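Local coordinates for protein putative TetR-family transcriptional regulator (Streptomyces coelicolor, PDB 2HXO) that probably binds regulatory DNA as a transcription factor of the TetR family, at residues Ala24-Leu29 / Gly65-Ala70; Trp99-Thr102 / Trp107-Thr110. One frame throughout, in Å; residues are numbered along the deposited sequence.

In the fold
Contact 1 comes first along the chain and pairs helix 18-31, the N-terminal helix, with helix 60-76, which as in other TetR proteins connects the DNA-binding head to the C-terminal domain; contact 2 follows, between helix 87-104 and helix 107-118 of the TetR-like C-terminal domain. Their centres lie about 12 Å apart, and they meet: Leu29 O is 3.3 Å from Trp107 CD1, and Thr68 CG2 is 3.6 Å from Leu108 CD1. Helix 60-76, which carries one side of contact 1, also packs against contact 2 through Thr68. The two contacts straddle the junction between the domains, which in ligand-responsive TetR relatives is thought to pass movement to the DNA-binding head; whether it does so here is unknown.

Contact 1: Ala24-Leu29 / Gly65-Ala70; sequences AAVELL and GAATDA
Ala67 CB overlaps two branched side chains of helix 18-31, one turn apart, and is the one group of Gly65-Ala70 that both of them touch. Leu29 CD1 approaches it to 4.0 Å and Val26 CG2 to 4.1 Å, so the methyl is met by single branch ends from two i, i+3 positions. The backbones come nearest at the same place, with Val26 CA 5.9 Å from Ala67 CA, a close spacing consistent with the small side chain on helix 60-76. The CB of Ala67 points toward the other helix, as does that of Leu29. In Val26, CG1 stands anti to the backbone N (chi1 174°), which puts CG2 beside that N and carries this second methyl to Ala67. The adjoining residues extend the packing: Ala25 rests on Leu63 and Leu29 on Leu64 of helix 60-76, while Ala24 and Leu28 turn to helix 39-46 within the predicted helix-turn-helix motif. Beyond Ala67, Thr68 faces helix 107-118, and Asp69 forms a salt bridge with Arg127, tying the same helix to the C-terminal domain. No hydrogen bond joins the two segments, and their mutual burial is modest at 116 Å². The chemistry is therefore purely apolar: cohesion here depends on the fit of three aliphatic groups, without a polar bond to set the direction.

Contact 2: Trp99-Thr102 / Trp107-Thr110; sequences WDAT and WLAT
This is an apolar helix-to-helix contact across the short turn linking helix 87-104 to helix 107-118, near the junction of the two in the C-terminal domain. Four residues separate the segments, and Thr102 CA lies only 5.2 Å from Leu108 CA. The CB of Leu108 points toward the other segment, and its CD2 methyl does most of the touching, at 3.6 Å from Ala101 CB and 3.7 Å from Thr102 CG2. One leucine branch thus reaches the methyls of two successive residues. Having CG anti to the backbone N (chi1 -166°) extends the leucine to them, and its side chain crosses that of Thr102 at about a right angle. The threonine divides its roles: CG2 packs on Leu108, while OG1 donates a 3.1 Å hydrogen bond to Trp99 O, one turn back in its own helix. This bond bends off the carbonyl, with the donor tilted 32° from the carbonyl plane. Around the pair, Leu108 also rests on Val71 of helix 60-76, and Thr102 on Ala161 and Asn164 of helix 146-166; the indole of Trp107 instead turns to the DNA-binding domain, its NE1 bonded to Asp30. With its hydroxyl satisfied by the preceding helical turn, the buried Thr102 can present a methyl to Leu108, so the contact between these two segments is apolar, with no hydrogen bond across it.

Contact 1: Ala24-Leu29 / Gly65-Ala70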
loop_
_atom_site.group_PDB
_atom_site.type_symbol
_atom_site.label_atom_id
_atom_site.label_comp_id
_atom_site.label_asym_id
_atom_site.label_seq_id
_atom_site.Cartn_x
_atom_site.Cartn_y
_atom_site.Cartn_z
ATOM N N ALA A 24 -12.479 -12.528 -20.717
ATOM C CA ALA A 24 -11.306 -12.821 -21.531
ATOM C C ALA A 24 -10.078 -12.044 -21.069
ATOM O O ALA A 24 -8.991 -12.602 -20.947
ATOM C CB ALA A 24 -11.596 -12.512 -22.995
ATOM N N ALA A 25 -10.251 -10.752 -20.816
ATOM C CA ALA A 25 -9.144 -9.916 -20.369
ATOM C C ALA A 25 -8.611 -10.396 -19.010
ATOM O O ALA A 25 -7.399 -10.397 -18.771
ATOM C CB ALA A 25 -9.592 -8.458 -20.285
ATOM N N VAL A 26 -9.518 -10.802 -18.125
ATOM C CA VAL A 26 -9.124 -11.297 -16.812
ATOM C C VAL A 26 -8.242 -12.549 -16.968
ATOM O O VAL A 26 -7.157 -12.634 -16.381
ATOM C CB VAL A 26 -10.366 -11.645 -15.947
ATOM C CG1 VAL A 26 -9.923 -12.297 -14.634
ATOM C CG2 VAL A 26 -11.176 -10.385 -15.665
ATOM N N GLU A 27 -8.708 -13.509 -17.763
ATOM C CA GLU A 27 -7.963 -14.743 -18.004
ATOM C C GLU A 27 -6.568 -14.404 -18.505
ATOM O O GLU A 27 -5.573 -14.970 -18.051
ATOM C CB GLU A 27 -8.678 -15.605 -19.049
ATOM C CG GLU A 27 -10.103 -15.972 -18.687
ATOM C CD GLU A 27 -10.812 -16.721 -19.798
ATOM O OE1 GLU A 27 -10.888 -16.189 -20.930
ATOM O OE2 GLU A 27 -11.296 -17.844 -19.537
ATOM N N LEU A 28 -6.504 -13.476 -19.449
ATOM C CA LEU A 28 -5.232 -13.051 -20.005
ATOM C C LEU A 28 -4.394 -12.359 -18.940
ATOM O O LEU A 28 -3.199 -12.616 -18.821
ATOM C CB LEU A 28 -5.458 -12.103 -21.191
ATOM C CG LEU A 28 -6.093 -12.728 -22.443
ATOM C CD1 LEU A 28 -6.373 -11.643 -23.480
ATOM C CD2 LEU A 28 -5.154 -13.792 -23.014
ATOM N N LEU A 29 -5.020 -11.481 -18.163
ATOM C CA LEU A 29 -4.296 -10.770 -17.117
ATOM C C LEU A 29 -3.708 -11.751 -16.109
ATOM O O LEU A 29 -2.620 -11.525 -15.573
ATOM C CB LEU A 29 -5.223 -9.770 -16.412
ATOM C CG LEU A 29 -5.500 -8.460 -17.165
ATOM C CD1 LEU A 29 -6.548 -7.650 -16.429
ATOM C CD2 LEU A 29 -4.216 -7.659 -17.302
ATOM N N GLY A 65 -9.884 -1.236 -16.397
ATOM C CA GLY A 65 -10.804 -0.773 -15.370
ATOM C C GLY A 65 -12.011 -1.683 -15.221
ATOM O O GLY A 65 -12.445 -1.986 -14.109
ATOM N N ALA A 66 -12.556 -2.131 -16.344
ATOM C CA ALA A 66 -13.716 -3.003 -16.316
ATOM C C ALA A 66 -13.351 -4.355 -15.720
ATOM O O ALA A 66 -14.175 -4.993 -15.062
ATOM C CB ALA A 66 -14.269 -3.185 -17.724
ATOM N N ALA A 67 -12.119 -4.797 -15.963
ATOM C CA ALA A 67 -11.640 -6.082 -15.452
ATOM C C ALA A 67 -11.444 -5.988 -13.940
ATOM O O ALA A 67 -11.839 -6.877 -13.189
ATOM C CB ALA A 67 -10.327 -6.452 -16.129
ATOM N N THR A 68 -10.830 -4.896 -13.506
ATOM C CA THR A 68 -10.603 -4.654 -12.093
ATOM C C THR A 68 -11.953 -4.595 -11.361
ATOM O O THR A 68 -12.137 -5.230 -10.322
ATOM C CB THR A 68 -9.851 -3.330 -11.903
ATOM O OG1 THR A 68 -8.578 -3.431 -12.548
ATOM C CG2 THR A 68 -9.655 -3.016 -10.415
ATOM N N ASP A 69 -12.895 -3.851 -11.937
ATOM C CA ASP A 69 -14.230 -3.673 -11.374
ATOM C C ASP A 69 -14.988 -4.992 -11.257
ATOM O O ASP A 69 -15.612 -5.272 -10.232
ATOM C CB ASP A 69 -15.022 -2.694 -12.249
ATOM C CG ASP A 69 -16.395 -2.352 -11.681
ATOM O OD1 ASP A 69 -16.498 -1.382 -10.904
ATOM O OD2 ASP A 69 -17.378 -3.045 -12.014
ATOM N N ALA A 70 -14.938 -5.804 -12.307
ATOM C CA ALA A 70 -15.644 -7.082 -12.307
ATOM C C ALA A 70 -15.122 -8.012 -11.213
ATOM O O ALA A 70 -15.895 -8.638 -10.488
ATOM C CB ALA A 70 -15.511 -7.749 -13.670
#

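Contact 2: Trp99-Thr102 / Trp107-Thr110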
loop_
_atom_site.group_PDB
_atom_site.type_symbol
_atom_site.label_atom_id
_atom_site.label_comp_id
_atom_site.label_asym_id
_atom_site.label_seq_id
_atom_site.Cartn_x
_atom_site.Cartn_y
_atom_site.Cartn_z
ATOM N N TRP A 99 -8.607 -8.538 -0.200
ATOM C CA TRP A 99 -7.389 -9.291 0.069
ATOM C C TRP A 99 -7.334 -10.585 -0.748
ATOM O O TRP A 99 -6.327 -10.878 -1.398
ATOM C CB TRP A 99 -7.296 -9.619 1.563
ATOM C CG TRP A 99 -6.226 -10.633 1.896
ATOM C CD1 TRP A 99 -6.327 -12.002 1.804
ATOM C CD2 TRP A 99 -4.918 -10.366 2.419
ATOM N NE1 TRP A 99 -5.165 -12.594 2.247
ATOM C CE2 TRP A 99 -4.286 -11.614 2.630
ATOM C CE3 TRP A 99 -4.221 -9.195 2.733
ATOM C CZ2 TRP A 99 -2.991 -11.720 3.146
ATOM C CZ3 TRP A 99 -2.932 -9.299 3.246
ATOM C CH2 TRP A 99 -2.333 -10.553 3.449
ATOM N N ASP A 100 -8.414 -11.362 -0.712
ATOM C CA ASP A 100 -8.466 -12.612 -1.454
ATOM C C ASP A 100 -8.426 -12.381 -2.964
ATOM O O ASP A 100 -7.819 -13.162 -3.708
ATOM C CB ASP A 100 -9.721 -13.411 -1.084
ATOM C CG ASP A 100 -9.677 -13.936 0.347
ATOM O OD1 ASP A 100 -8.560 -14.069 0.902
ATOM O OD2 ASP A 100 -10.753 -14.226 0.915
ATOM N N ALA A 101 -9.073 -11.315 -3.425
ATOM C CA ALA A 101 -9.078 -11.019 -4.849
ATOM C C ALA A 101 -7.671 -10.670 -5.349
ATOM O O ALA A 101 -7.249 -11.158 -6.396
ATOM C CB ALA A 101 -10.052 -9.865 -5.150
ATOM N N THR A 102 -6.938 -9.834 -4.617
ATOM C CA THR A 102 -5.598 -9.458 -5.064
ATOM C C THR A 102 -4.646 -10.650 -4.950
ATOM O O THR A 102 -3.551 -10.660 -5.512
ATOM C CB THR A 102 -5.038 -8.284 -4.246
ATOM O OG1 THR A 102 -4.683 -8.743 -2.942
ATOM C CG2 THR A 102 -6.072 -7.176 -4.126
ATOM N N TRP A 107 -2.196 -9.046 -10.628
ATOM C CA TRP A 107 -2.263 -7.777 -11.348
ATOM C C TRP A 107 -3.237 -6.775 -10.699
ATOM O O TRP A 107 -3.103 -5.565 -10.882
ATOM C CB TRP A 107 -2.692 -8.032 -12.794
ATOM C CG TRP A 107 -3.977 -8.820 -12.905
ATOM C CD1 TRP A 107 -4.106 -10.178 -12.986
ATOM C CD2 TRP A 107 -5.311 -8.292 -12.920
ATOM N NE1 TRP A 107 -5.436 -10.530 -13.056
ATOM C CE2 TRP A 107 -6.197 -9.393 -13.016
ATOM C CE3 TRP A 107 -5.845 -6.996 -12.862
ATOM C CZ2 TRP A 107 -7.592 -9.235 -13.054
ATOM C CZ3 TRP A 107 -7.236 -6.840 -12.901
ATOM C CH2 TRP A 107 -8.090 -7.956 -12.997
ATOM N N LEU A 108 -4.204 -7.279 -9.936
ATOM C CA LEU A 108 -5.205 -6.421 -9.302
ATOM C C LEU A 108 -4.661 -5.282 -8.446
ATOM O O LEU A 108 -5.151 -4.153 -8.531
ATOM C CB LEU A 108 -6.170 -7.256 -8.453
ATOM C CG LEU A 108 -7.445 -6.522 -8.017
ATOM C CD1 LEU A 108 -8.269 -6.156 -9.250
ATOM C CD2 LEU A 108 -8.274 -7.398 -7.098
ATOM N N ALA A 109 -3.661 -5.569 -7.620
ATOM C CA ALA A 109 -3.093 -4.550 -6.743
ATOM C C ALA A 109 -2.581 -3.328 -7.499
ATOM O O ALA A 109 -2.782 -2.192 -7.069
ATOM C CB ALA A 109 -1.965 -5.150 -5.909
ATOM N N THR A 110 -1.916 -3.566 -8.624
ATOM C CA THR A 110 -1.376 -2.485 -9.433
ATOM C C THR A 110 -2.493 -1.660 -10.067
ATOM O O THR A 110 -2.407 -0.434 -10.136
ATOM C CB THR A 110 -0.462 -3.034 -10.560
ATOM O OG1 THR A 110 0.640 -3.743 -9.976
ATOM C CG2 THR A 110 0.081 -1.892 -11.419
#